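Side-chain contacts in putative uncharacterized protein gbs0355 (Streptococcus agalactiae, PDB 3OKZ), which is of unknown function but, as a LytR/CpsA/Psr family member, probably helps attach lipid-linked glycopolymers to the cell wall: residues S36-N41 / F112-M117; T54-M59 / K275-K280; E82-A87 / G257-L262; R170-Y173 / G178-G181; K195-L200 / S204-I209. One frame throughout, in Å; residues are numbered along the deposited sequence.

Contact 1 of 5, residues S36-N41 / F112-M117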
# COMPACT_ATOMS: atom_id res chain seq x y z
N SER A 36 -8.28 4.30 20.37
CA SER A 36 -7.51 4.76 19.22
C SER A 36 -8.46 4.84 18.04
O SER A 36 -9.40 4.06 17.95
CB SER A 36 -6.38 3.77 18.90
OG SER A 36 -5.41 3.73 19.93
N LYS A 37 -8.22 5.80 17.16
CA LYS A 37 -9.06 5.95 15.98
C LYS A 37 -8.28 5.44 14.78
O LYS A 37 -8.87 4.88 13.85
CB LYS A 37 -9.44 7.42 15.79
CG LYS A 37 -10.78 7.62 15.10
CD LYS A 37 -10.64 7.74 13.60
CE LYS A 37 -10.09 9.10 13.21
NZ LYS A 37 -10.08 9.29 11.74
N TRP A 38 -6.96 5.63 14.81
CA TRP A 38 -6.09 5.18 13.72
C TRP A 38 -5.19 4.00 14.09
O TRP A 38 -4.02 3.98 13.73
CB TRP A 38 -5.22 6.33 13.20
CG TRP A 38 -5.94 7.19 12.22
CD1 TRP A 38 -6.34 8.47 12.40
CD2 TRP A 38 -6.47 6.78 10.95
NE1 TRP A 38 -7.09 8.90 11.33
CE2 TRP A 38 -7.19 7.87 10.43
CE3 TRP A 38 -6.41 5.59 10.20
CZ2 TRP A 38 -7.86 7.82 9.19
CZ3 TRP A 38 -7.07 5.54 8.97
CH2 TRP A 38 -7.79 6.65 8.48
N SER A 39 -5.76 3.03 14.80
CA SER A 39 -5.02 1.84 15.20
C SER A 39 -5.72 0.65 14.58
O SER A 39 -6.94 0.61 14.49
CB SER A 39 -5.02 1.68 16.71
OG SER A 39 -6.31 1.37 17.18
N GLY A 40 -4.94 -0.34 14.17
CA GLY A 40 -5.55 -1.51 13.56
C GLY A 40 -4.57 -2.40 12.82
O GLY A 40 -3.51 -2.73 13.36
N ASN A 41 -4.93 -2.78 11.60
CA ASN A 41 -4.11 -3.65 10.79
C ASN A 41 -3.87 -3.12 9.38
O ASN A 41 -4.78 -2.58 8.76
CB ASN A 41 -4.76 -5.03 10.72
CG ASN A 41 -4.48 -5.86 11.95
OD1 ASN A 41 -3.39 -6.41 12.11
ND2 ASN A 41 -5.46 -5.95 12.85
N PHE A 112 3.31 9.90 3.49
CA PHE A 112 2.59 8.75 3.98
C PHE A 112 1.10 9.07 4.04
O PHE A 112 0.70 10.15 4.47
CB PHE A 112 3.11 8.43 5.38
CG PHE A 112 2.11 7.76 6.26
CD1 PHE A 112 1.96 6.37 6.25
CD2 PHE A 112 1.29 8.52 7.09
CE1 PHE A 112 1.01 5.74 7.05
CE2 PHE A 112 0.33 7.91 7.90
CZ PHE A 112 0.19 6.51 7.88
N MSE A 113 0.29 8.13 3.59
CA MSE A 113 -1.14 8.34 3.62
C MSE A 113 -1.86 7.08 4.05
O MSE A 113 -1.56 5.96 3.61
CB MSE A 113 -1.64 8.78 2.25
CG MSE A 113 -3.14 8.98 2.19
SE MSE A 113 -3.76 9.55 0.47
CE MSE A 113 -3.76 11.45 0.74
N GLN A 114 -2.82 7.26 4.95
CA GLN A 114 -3.60 6.12 5.41
C GLN A 114 -5.08 6.45 5.33
O GLN A 114 -5.49 7.57 5.63
CB GLN A 114 -3.20 5.73 6.84
CG GLN A 114 -3.53 6.73 7.93
CD GLN A 114 -2.83 6.37 9.23
OE1 GLN A 114 -2.51 5.20 9.48
NE2 GLN A 114 -2.60 7.36 10.07
N ILE A 115 -5.85 5.46 4.88
CA ILE A 115 -7.29 5.59 4.73
C ILE A 115 -7.96 4.33 5.27
O ILE A 115 -7.54 3.21 4.95
CB ILE A 115 -7.67 5.79 3.25
CG1 ILE A 115 -6.87 6.96 2.68
CG2 ILE A 115 -9.17 6.06 3.12
CD1 ILE A 115 -7.32 7.43 1.30
N ASN A 116 -9.00 4.49 6.08
CA ASN A 116 -9.69 3.32 6.63
C ASN A 116 -10.69 2.80 5.62
O ASN A 116 -10.90 3.40 4.57
CB ASN A 116 -10.40 3.65 7.95
CG ASN A 116 -11.42 4.73 7.80
OD1 ASN A 116 -12.28 4.67 6.92
ND2 ASN A 116 -11.35 5.74 8.65
N MSE A 117 -11.33 1.69 5.96
CA MSE A 117 -12.27 1.07 5.04
C MSE A 117 -13.43 1.94 4.61
O MSE A 117 -13.89 1.83 3.48
CB MSE A 117 -12.75 -0.26 5.62
CG MSE A 117 -11.61 -1.22 5.95
SE MSE A 117 -10.45 -1.63 4.44
CE MSE A 117 -8.95 -0.49 4.86
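With CG set anti to its own carbonyl carbon (chi1 -82°), Trp38 swings its indole off the loop that follows strand 20-28 and lays it on Gln114 of strand 111-116. Gln114 in turn holds CG in the position between its backbone N and carbonyl carbon (chi1 67°), and the extended chain beyond CG carries the amide along the ring. Amide and indole are stacked, their planes 11° apart. Gln114 CD lies 3.8 Å from Trp38 CE3, while Gln114 CG makes a CH-pi contact 4.0 Å from the centroid of the six-membered ring of Trp38. The far end of the indole abuts the strand end: Trp38 CH2 approaches the backbone N of Asn116 at 3.4 Å, near the ring plane, and Asn116 ND2 at 3.7 Å. The side-chain oxygens of Gln114 and Asn116 are hydrogen-bonded nearby. Gln114 OE1 is bonded to Tyr89 OH, which also makes a weak bond to Trp38 O, and Asn116 OD1 caps helix 117-126 through Gly119 N. No hydrogen bond crosses directly between the two segments, so the direct contact probably rests mainly on dispersion and ring-amide stacking, with the tyrosine hydroxyl bridging loop and strand.

Contact 2 of 5, residues T54-M59 / K275-K280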
# COMPACT_ATOMS: atom_id res chain seq x y z
N THR A 54 9.92 13.08 -15.29
CA THR A 54 9.78 12.00 -16.27
C THR A 54 8.32 11.73 -16.59
O THR A 54 8.01 10.91 -17.46
CB THR A 54 10.37 10.69 -15.75
OG1 THR A 54 9.50 10.16 -14.73
CG2 THR A 54 11.75 10.92 -15.18
N ASN A 55 7.44 12.41 -15.86
CA ASN A 55 6.00 12.28 -16.07
C ASN A 55 5.53 10.83 -15.95
O ASN A 55 4.94 10.28 -16.88
CB ASN A 55 5.65 12.83 -17.45
CG ASN A 55 4.22 13.27 -17.56
OD1 ASN A 55 3.77 14.13 -16.81
ND2 ASN A 55 3.50 12.68 -18.50
N LYS A 56 5.78 10.20 -14.80
CA LYS A 56 5.40 8.81 -14.62
C LYS A 56 5.13 8.46 -13.16
O LYS A 56 5.56 9.15 -12.25
CB LYS A 56 6.50 7.91 -15.18
CG LYS A 56 6.21 6.41 -15.11
CD LYS A 56 7.29 5.58 -15.82
CE LYS A 56 8.69 5.84 -15.26
NZ LYS A 56 9.77 5.09 -15.97
N THR A 57 4.41 7.36 -12.97
CA THR A 57 4.08 6.89 -11.63
C THR A 57 4.18 5.37 -11.54
O THR A 57 3.84 4.66 -12.48
CB THR A 57 2.65 7.31 -11.24
OG1 THR A 57 2.62 8.72 -11.02
CG2 THR A 57 2.20 6.59 -9.98
N THR A 58 4.65 4.88 -10.40
CA THR A 58 4.77 3.44 -10.19
C THR A 58 4.19 3.07 -8.84
O THR A 58 4.31 3.84 -7.87
CB THR A 58 6.22 2.97 -10.20
OG1 THR A 58 6.85 3.33 -8.96
CG2 THR A 58 6.98 3.62 -11.37
N MSE A 59 3.57 1.90 -8.77
CA MSE A 59 3.00 1.41 -7.53
C MSE A 59 3.51 0.03 -7.21
O MSE A 59 3.35 -0.90 -7.99
CB MSE A 59 1.49 1.32 -7.63
CG MSE A 59 0.81 2.61 -7.92
SE MSE A 59 -1.05 2.30 -7.80
CE MSE A 59 -1.28 2.80 -5.95
N LYS A 275 14.41 3.48 -6.49
CA LYS A 275 15.40 4.54 -6.33
C LYS A 275 15.57 5.34 -7.62
O LYS A 275 15.63 6.57 -7.58
CB LYS A 275 16.74 3.94 -5.90
CG LYS A 275 16.78 3.61 -4.42
CD LYS A 275 18.00 2.81 -4.04
CE LYS A 275 18.01 2.58 -2.54
NZ LYS A 275 19.02 1.56 -2.14
N LYS A 276 15.64 4.66 -8.76
CA LYS A 276 15.78 5.36 -10.03
C LYS A 276 14.61 6.33 -10.22
O LYS A 276 14.76 7.39 -10.81
CB LYS A 276 15.81 4.37 -11.20
CG LYS A 276 15.87 5.06 -12.56
CD LYS A 276 15.62 4.10 -13.73
CE LYS A 276 16.68 3.01 -13.81
NZ LYS A 276 16.46 2.08 -14.96
N GLU A 277 13.43 5.95 -9.71
CA GLU A 277 12.23 6.78 -9.83
C GLU A 277 12.32 8.06 -9.02
O GLU A 277 11.90 9.13 -9.48
CB GLU A 277 10.99 6.01 -9.36
CG GLU A 277 10.64 4.82 -10.22
CD GLU A 277 10.58 5.19 -11.68
OE1 GLU A 277 10.07 6.29 -12.00
OE2 GLU A 277 11.04 4.37 -12.52
N LEU A 278 12.85 7.97 -7.80
CA LEU A 278 12.96 9.15 -6.95
C LEU A 278 14.26 9.90 -7.18
O LEU A 278 14.62 10.79 -6.39
CB LEU A 278 12.85 8.76 -5.47
CG LEU A 278 11.55 8.15 -4.92
CD1 LEU A 278 10.37 8.50 -5.83
CD2 LEU A 278 11.71 6.66 -4.79
N ASP A 279 14.96 9.57 -8.26
CA ASP A 279 16.23 10.22 -8.58
C ASP A 279 17.21 10.02 -7.41
O ASP A 279 17.74 10.98 -6.85
CB ASP A 279 16.05 11.73 -8.82
CG ASP A 279 15.59 12.05 -10.25
OD1 ASP A 279 15.82 11.23 -11.16
OD2 ASP A 279 15.03 13.15 -10.46
N LYS A 280 17.40 8.76 -7.04
CA LYS A 280 18.32 8.40 -5.96
C LYS A 280 19.37 7.45 -6.53
O LYS A 280 19.10 6.71 -7.47
CB LYS A 280 17.58 7.72 -4.82
CG LYS A 280 16.68 8.64 -4.04
CD LYS A 280 15.75 7.85 -3.13
CE LYS A 280 14.91 8.77 -2.27
NZ LYS A 280 15.76 9.51 -1.30
O HOH W 1 10.82 7.78 -14.07
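The carboxylate of Glu277, near the end of helix 264-277, is met directly by Lys56 and Thr58 of strand 56-62, and through a water by Thr54 of the preceding turn. Lys56 crosses it at about a right angle: CE of Lys56 touches Glu277 OE1 at 3.6 Å, and NZ forms a long salt bridge, 3.7 Å, to Glu277 OE2. The side chains of Thr58 and Glu277 approach each other from opposite directions, with Thr58 CG2 3.9 Å from Glu277 CD. The water donates to Glu277 OE1 at 2.7 Å and is hydrogen-bonded to Thr54 OG1 at 2.8 Å. In the next shell, chi1 of Thr58 (76°) sets CG2 anti to the carbonyl carbon, facing Glu277, while OG1 is hydrogen-bonded to Thr49 OG1. Asn55 and Lys56 form a G1 beta bulge opposite Asn51, whose ND2 also binds Glu277 O. Beyond Glu277 the helix closes in a Schellman motif with Asp279 as its C-prime residue, and Asp279 OD2 makes salt bridges to Lys53 and Lys18. With one long ion pair and a water bridge between the segments, the attraction is probably mainly electrostatic, and the Thr58 methyl gives the carboxylate an apolar neighbour.

Contact 3 of 5, residues E82-A87 / G257-L262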
# COMPACT_ATOMS: atom_id res chain seq x y z
N GLU A 82 11.57 -10.48 14.68
CA GLU A 82 11.21 -11.08 13.41
C GLU A 82 9.73 -11.45 13.39
O GLU A 82 9.26 -12.23 14.21
CB GLU A 82 12.05 -12.33 13.14
CG GLU A 82 13.46 -12.03 12.63
CD GLU A 82 14.20 -13.30 12.21
OE1 GLU A 82 13.53 -14.26 11.78
OE2 GLU A 82 15.45 -13.32 12.29
N ALA A 83 9.01 -10.89 12.42
CA ALA A 83 7.58 -11.12 12.28
C ALA A 83 7.19 -10.89 10.83
O ALA A 83 8.06 -10.71 9.97
CB ALA A 83 6.82 -10.16 13.17
N LYS A 84 5.89 -10.93 10.54
CA LYS A 84 5.43 -10.67 9.19
C LYS A 84 5.42 -9.15 9.08
O LYS A 84 5.21 -8.45 10.08
CB LYS A 84 4.01 -11.21 8.97
CG LYS A 84 3.85 -12.73 8.84
CD LYS A 84 2.37 -13.07 8.57
CE LYS A 84 2.11 -14.56 8.32
NZ LYS A 84 2.29 -15.40 9.54
N LEU A 85 5.64 -8.63 7.88
CA LEU A 85 5.63 -7.18 7.63
C LEU A 85 4.31 -6.57 8.07
O LEU A 85 4.21 -5.37 8.36
CB LEU A 85 5.82 -6.90 6.14
CG LEU A 85 5.72 -5.43 5.75
CD1 LEU A 85 6.84 -4.71 6.47
CD2 LEU A 85 5.82 -5.23 4.22
N ASN A 86 3.29 -7.41 8.09
CA ASN A 86 1.95 -7.00 8.46
C ASN A 86 1.91 -6.49 9.90
O ASN A 86 1.11 -5.60 10.22
CB ASN A 86 1.01 -8.21 8.29
CG ASN A 86 -0.43 -7.89 8.61
OD1 ASN A 86 -1.08 -7.11 7.90
ND2 ASN A 86 -0.94 -8.48 9.68
N ALA A 87 2.78 -7.02 10.76
CA ALA A 87 2.82 -6.67 12.18
C ALA A 87 3.38 -5.31 12.57
O ALA A 87 3.24 -4.91 13.72
CB ALA A 87 3.56 -7.75 12.96
N GLY A 257 2.74 -21.35 10.91
CA GLY A 257 2.50 -20.16 10.10
C GLY A 257 3.33 -20.09 8.83
O GLY A 257 4.55 -20.30 8.86
N SER A 258 2.67 -19.77 7.72
CA SER A 258 3.33 -19.66 6.43
C SER A 258 3.81 -18.22 6.16
O SER A 258 3.08 -17.25 6.39
CB SER A 258 2.39 -20.11 5.31
OG SER A 258 1.25 -19.28 5.20
N TYR A 259 5.04 -18.12 5.67
CA TYR A 259 5.66 -16.83 5.38
C TYR A 259 6.07 -16.63 3.91
O TYR A 259 5.84 -17.49 3.06
CB TYR A 259 6.91 -16.67 6.26
CG TYR A 259 6.64 -16.52 7.74
CD1 TYR A 259 6.11 -17.57 8.50
CD2 TYR A 259 6.87 -15.30 8.38
CE1 TYR A 259 5.82 -17.41 9.85
CE2 TYR A 259 6.60 -15.13 9.73
CZ TYR A 259 6.07 -16.18 10.46
OH TYR A 259 5.81 -15.96 11.80
N GLN A 260 6.67 -15.48 3.66
CA GLN A 260 7.17 -15.11 2.34
C GLN A 260 8.61 -14.63 2.59
O GLN A 260 8.83 -13.67 3.34
CB GLN A 260 6.36 -13.94 1.77
CG GLN A 260 4.87 -14.18 1.61
CD GLN A 260 4.54 -15.08 0.44
OE1 GLN A 260 5.12 -14.96 -0.64
NE2 GLN A 260 3.60 -15.99 0.65
N ILE A 261 9.58 -15.31 1.99
CA ILE A 261 10.97 -14.92 2.17
C ILE A 261 11.58 -14.45 0.85
O ILE A 261 11.72 -15.21 -0.10
CB ILE A 261 11.79 -16.10 2.74
CG1 ILE A 261 11.16 -16.54 4.06
CG2 ILE A 261 13.25 -15.70 2.92
CD1 ILE A 261 12.05 -17.37 4.94
N LEU A 262 11.95 -13.17 0.83
CA LEU A 262 12.52 -12.51 -0.34
C LEU A 262 13.97 -12.93 -0.61
O LEU A 262 14.72 -13.21 0.31
CB LEU A 262 12.48 -11.00 -0.14
CG LEU A 262 11.11 -10.42 0.17
CD1 LEU A 262 11.23 -8.99 0.61
CD2 LEU A 262 10.24 -10.51 -1.07
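At the edge of the Tyr259 ring, near its plane, lies the backbone of Ala83, with Ala83 C 4.4 Å from Tyr259 CE2. Lys84, next along, makes most of the contact. Its CG stands anti to the carbonyl carbon (chi1 -74°) and packs 3.8 Å from Tyr259 CE2; the chain then runs out extended and bends only at chi4. That last turn places NZ of Lys84 over one face of Tyr259, 4.2 Å from the ring centroid and 20° off the normal, a cation-pi interaction. CE of Lys84 packs 3.4 Å from Ser258 O; no hydrogen bond joins the ammonium to this carbonyl. After Lys84 the chain leaves the strand through a type I turn, closed by Ala87 N to Lys84 O at 2.9 Å, and heads into helix 87-90. The two strands cross steeply, their directions 102° apart, and so do not pair. Tyr259 also packs on Leu67, and Gln260 shares backbone hydrogen bonding with Leu67. The small antiparallel sheet of 67-69 and 82-84 thus packs against 258-261, an outermost strand of the large mixed sheet, with the Lys84-Tyr259 cation-pi pair at the surface of that junction.

Contact 4 of 5, residues R170-Y173 / G178-G181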
# COMPACT_ATOMS: atom_id res chain seq x y z
N ARG A 170 -10.71 -7.33 -1.13
CA ARG A 170 -10.35 -8.12 0.05
C ARG A 170 -10.34 -9.61 -0.27
O ARG A 170 -9.58 -10.38 0.30
CB ARG A 170 -11.34 -7.86 1.19
CG ARG A 170 -11.01 -6.66 2.07
CD ARG A 170 -12.16 -6.42 3.04
NE ARG A 170 -11.75 -5.68 4.23
CZ ARG A 170 -10.83 -6.10 5.09
NH1 ARG A 170 -10.22 -7.26 4.89
NH2 ARG A 170 -10.52 -5.36 6.15
N MSE A 171 -11.20 -10.01 -1.21
CA MSE A 171 -11.32 -11.41 -1.60
C MSE A 171 -9.94 -12.03 -1.74
O MSE A 171 -9.03 -11.45 -2.32
CB MSE A 171 -12.11 -11.53 -2.92
CG MSE A 171 -12.59 -12.95 -3.21
SE MSE A 171 -11.22 -14.28 -3.69
CE MSE A 171 -11.37 -14.17 -5.62
N ARG A 172 -9.79 -13.24 -1.21
CA ARG A 172 -8.51 -13.91 -1.23
C ARG A 172 -8.59 -15.43 -1.38
O ARG A 172 -8.01 -16.00 -2.28
CB ARG A 172 -7.78 -13.56 0.07
CG ARG A 172 -6.41 -14.19 0.29
CD ARG A 172 -6.01 -13.99 1.75
NE ARG A 172 -4.57 -13.93 1.97
CZ ARG A 172 -3.73 -14.94 1.78
NH1 ARG A 172 -4.17 -16.12 1.34
NH2 ARG A 172 -2.43 -14.77 2.02
N TYR A 173 -9.35 -16.06 -0.49
CA TYR A 173 -9.46 -17.51 -0.43
C TYR A 173 -10.06 -18.25 -1.60
O TYR A 173 -9.86 -19.46 -1.74
CB TYR A 173 -10.14 -17.89 0.87
CG TYR A 173 -9.37 -17.32 2.02
CD1 TYR A 173 -8.01 -17.59 2.15
CD2 TYR A 173 -9.96 -16.44 2.92
CE1 TYR A 173 -7.24 -16.99 3.14
CE2 TYR A 173 -9.20 -15.83 3.92
CZ TYR A 173 -7.85 -16.11 4.02
OH TYR A 173 -7.09 -15.52 5.00
N GLY A 178 -4.15 -16.26 -4.18
CA GLY A 178 -4.15 -15.74 -2.82
C GLY A 178 -3.85 -14.27 -2.72
O GLY A 178 -4.35 -13.48 -3.51
N ASP A 179 -3.01 -13.90 -1.75
CA ASP A 179 -2.68 -12.50 -1.51
C ASP A 179 -2.10 -11.74 -2.68
O ASP A 179 -2.03 -10.52 -2.65
CB ASP A 179 -1.75 -12.38 -0.30
CG ASP A 179 -1.90 -11.04 0.42
OD1 ASP A 179 -3.04 -10.70 0.81
OD2 ASP A 179 -0.88 -10.34 0.61
N TYR A 180 -1.67 -12.44 -3.72
CA TYR A 180 -1.12 -11.75 -4.89
C TYR A 180 -2.24 -11.39 -5.84
O TYR A 180 -2.19 -10.36 -6.51
CB TYR A 180 -0.05 -12.62 -5.56
CG TYR A 180 1.14 -12.80 -4.64
CD1 TYR A 180 1.77 -11.68 -4.09
CD2 TYR A 180 1.59 -14.06 -4.28
CE1 TYR A 180 2.82 -11.82 -3.20
CE2 TYR A 180 2.65 -14.21 -3.38
CZ TYR A 180 3.25 -13.08 -2.85
OH TYR A 180 4.31 -13.20 -1.97
N GLY A 181 -3.25 -12.25 -5.88
CA GLY A 181 -4.41 -11.99 -6.72
C GLY A 181 -5.07 -10.82 -6.03
O GLY A 181 -5.31 -9.76 -6.63
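One face of the Arg172 guanidinium rests on the backbone of Gly178 and Asp179, near the N-terminal end of helix 178-200: Asp179 N sits 3.7 Å from the plane, over its centre, with Gly178 C beneath the same face. The Asp179 carboxylate stands off to that side too, its plane turned 20° from the guanidinium. Asp179 OD1 is 3.8 Å from Arg172 NE, a long salt bridge, while NH2 of Arg172 lies 3.4 Å from Asp179 CB. Within the same segment, the ring of Tyr173 has the aliphatic CG of Arg172 above one face, offset toward the rim. Arg172 has CG anti to its backbone N (chi1 178°) and a chain extended as far as NE, which carries the guanidinium across to the backbone of Gly178 and Asp179. In LytR/CpsA/Psr proteins, arginines and acidic residues gather in the pocket that receives the polyprenyl pyrophosphate lipid. The surroundings here are consistent with such a site: Arg172 packs on Arg182, its NH2 has a long, weak ion pair with Asp65, and Arg170 forms a salt bridge with Asp43. Gly178 has a positive phi of 42°, and its O accepts a weak bond from Gly181 N. Arg172 O comes 3.9 Å from Gly178 CA, a contact of backbone with backbone. Asp179 OD1 has a second, long and weak partner in Arg182 NH1, while Met171 O is hydrogen-bonded to Arg185 NH1, one turn further along the helix.

Contact 5 of 5, residues K195-L200 / S204-I209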
# COMPACT_ATOMS: atom_id res chain seq x y z
N LYS A 195 -8.19 7.49 -11.86
CA LYS A 195 -8.56 7.78 -13.23
C LYS A 195 -9.86 8.57 -13.21
O LYS A 195 -10.01 9.57 -13.92
CB LYS A 195 -8.77 6.49 -14.02
CG LYS A 195 -8.90 6.70 -15.52
CD LYS A 195 -9.45 5.47 -16.26
CE LYS A 195 -10.97 5.34 -16.12
NZ LYS A 195 -11.44 5.19 -14.71
N LYS A 196 -10.79 8.11 -12.39
CA LYS A 196 -12.10 8.74 -12.23
C LYS A 196 -11.92 10.16 -11.68
O LYS A 196 -12.39 11.13 -12.28
CB LYS A 196 -12.95 7.90 -11.27
CG LYS A 196 -14.42 7.72 -11.65
CD LYS A 196 -14.60 6.87 -12.88
CE LYS A 196 -15.92 6.15 -12.86
NZ LYS A 196 -17.03 7.05 -12.50
N ILE A 197 -11.24 10.28 -10.55
CA ILE A 197 -11.01 11.60 -9.97
C ILE A 197 -10.44 12.53 -11.04
O ILE A 197 -11.10 13.47 -11.46
CB ILE A 197 -10.01 11.53 -8.78
CG1 ILE A 197 -10.55 10.63 -7.68
CG2 ILE A 197 -9.83 12.89 -8.17
CD1 ILE A 197 -9.50 10.24 -6.68
N LEU A 198 -9.22 12.25 -11.49
CA LEU A 198 -8.57 13.07 -12.51
C LEU A 198 -9.44 13.47 -13.71
O LEU A 198 -9.30 14.57 -14.24
CB LEU A 198 -7.31 12.36 -13.02
CG LEU A 198 -6.21 12.06 -12.00
CD1 LEU A 198 -4.93 11.73 -12.74
CD2 LEU A 198 -5.99 13.26 -11.10
N ALA A 199 -10.31 12.56 -14.15
CA ALA A 199 -11.19 12.84 -15.29
C ALA A 199 -12.10 14.01 -14.95
O ALA A 199 -12.44 14.81 -15.82
CB ALA A 199 -12.01 11.63 -15.62
N LEU A 200 -12.52 14.10 -13.69
CA LEU A 200 -13.37 15.22 -13.28
C LEU A 200 -12.65 16.48 -13.72
O LEU A 200 -13.26 17.46 -14.16
CB LEU A 200 -13.53 15.27 -11.76
CG LEU A 200 -14.52 14.26 -11.19
CD1 LEU A 200 -14.79 14.57 -9.74
CD2 LEU A 200 -15.79 14.33 -12.00
N SER A 204 -12.33 22.05 -8.03
CA SER A 204 -13.50 22.15 -7.18
C SER A 204 -13.93 20.72 -6.86
O SER A 204 -14.15 20.35 -5.70
CB SER A 204 -14.63 22.87 -7.92
OG SER A 204 -15.79 23.02 -7.10
N SER A 205 -14.03 19.91 -7.90
CA SER A 205 -14.40 18.53 -7.71
C SER A 205 -13.40 17.83 -6.79
O SER A 205 -13.79 17.00 -5.98
CB SER A 205 -14.47 17.81 -9.06
OG SER A 205 -15.53 18.33 -9.84
N TYR A 206 -12.12 18.19 -6.88
CA TYR A 206 -11.11 17.56 -6.03
C TYR A 206 -11.32 17.91 -4.56
O TYR A 206 -11.32 17.02 -3.71
CB TYR A 206 -9.69 17.98 -6.44
CG TYR A 206 -9.34 17.64 -7.86
CD1 TYR A 206 -9.77 16.45 -8.44
CD2 TYR A 206 -8.58 18.52 -8.63
CE1 TYR A 206 -9.44 16.13 -9.76
CE2 TYR A 206 -8.24 18.21 -9.94
CZ TYR A 206 -8.68 17.01 -10.50
OH TYR A 206 -8.34 16.69 -11.80
N LYS A 207 -11.47 19.20 -4.28
CA LYS A 207 -11.67 19.64 -2.91
C LYS A 207 -12.78 18.84 -2.27
O LYS A 207 -12.63 18.31 -1.17
CB LYS A 207 -12.04 21.13 -2.87
CG LYS A 207 -10.90 22.08 -3.16
CD LYS A 207 -11.29 23.50 -2.78
CE LYS A 207 -10.15 24.48 -2.98
NZ LYS A 207 -10.55 25.85 -2.58
N LYS A 208 -13.90 18.74 -2.98
CA LYS A 208 -15.07 18.04 -2.49
C LYS A 208 -14.75 16.59 -2.17
O LYS A 208 -15.16 16.06 -1.14
CB LYS A 208 -16.20 18.10 -3.52
CG LYS A 208 -16.84 19.49 -3.69
CD LYS A 208 -18.24 19.38 -4.30
CE LYS A 208 -18.92 20.74 -4.44
NZ LYS A 208 -18.30 21.61 -5.48
N ILE A 209 -14.00 15.96 -3.05
CA ILE A 209 -13.64 14.57 -2.85
C ILE A 209 -12.71 14.36 -1.66
O ILE A 209 -12.97 13.49 -0.83
CB ILE A 209 -13.02 13.99 -4.13
CG1 ILE A 209 -14.12 13.88 -5.19
CG2 ILE A 209 -12.37 12.64 -3.84
CD1 ILE A 209 -13.64 13.45 -6.56
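Ser205 meets Leu200 chiefly through CB: Ser205 CB lies 3.3 Å from Leu200 CD1 and 3.8 Å from Leu200 CB. Tyr206 follows and carries the largest share of the second helix's contact. Its CG is anti to the carbonyl carbon (chi1 -58°), which leans the ring back across the first helix. There CD1 of Tyr206 touches Ile197 CG2 at 3.6 Å, the methyl approaching obliquely, and the backbone carbonyl carbon of Ile197 lies in the ring plane at its edge. The phenol oxygen passes beside Leu198, with Tyr206 OH 3.7 Å from Leu198 CA, and makes a weak hydrogen bond to Lys235 NZ. One turn on from Ser205, Ile209 points its CD1 at Leu200 CD1 and meets it tip to tip at 3.6 Å; the same methyl of Ile209 stands 4.2 Å from Ile197 CG2. The short helical segments run 139° apart in direction, and their axes approach to 9.3 Å at the closest, forming an open helical hairpin across a tight connection. At the surface of the fold, this hairpin leans on Val127 through Ile197, just past helix 117-126, and Leu198 packs on Leu238 and Glu239 ahead of strand 241-252.

How the contacts relate
Contacts 1, 2 and 3 all reach the large mixed sheet; their first segments come early in the chain, but contacts 2 and 3 close only with 275-280 and 257-262, after contacts 4 and 5. Contacts 4 and 5 share helix 178-200, their centres 29 Å apart. Contacts 3 and 4, 16 Å apart between centres, meet through a probable hydrogen bond between Gln260 OE1 and Tyr180 OH, and contact 1 touches both. These three thus adjoin on one part of the domain; contact 4 may lie near the lipid pocket known from the family. Contact 2 ties helix 264-277 to the sheet across the chain's centre from contacts 1 and 4, and contact 5 is a surface helix-helix contact.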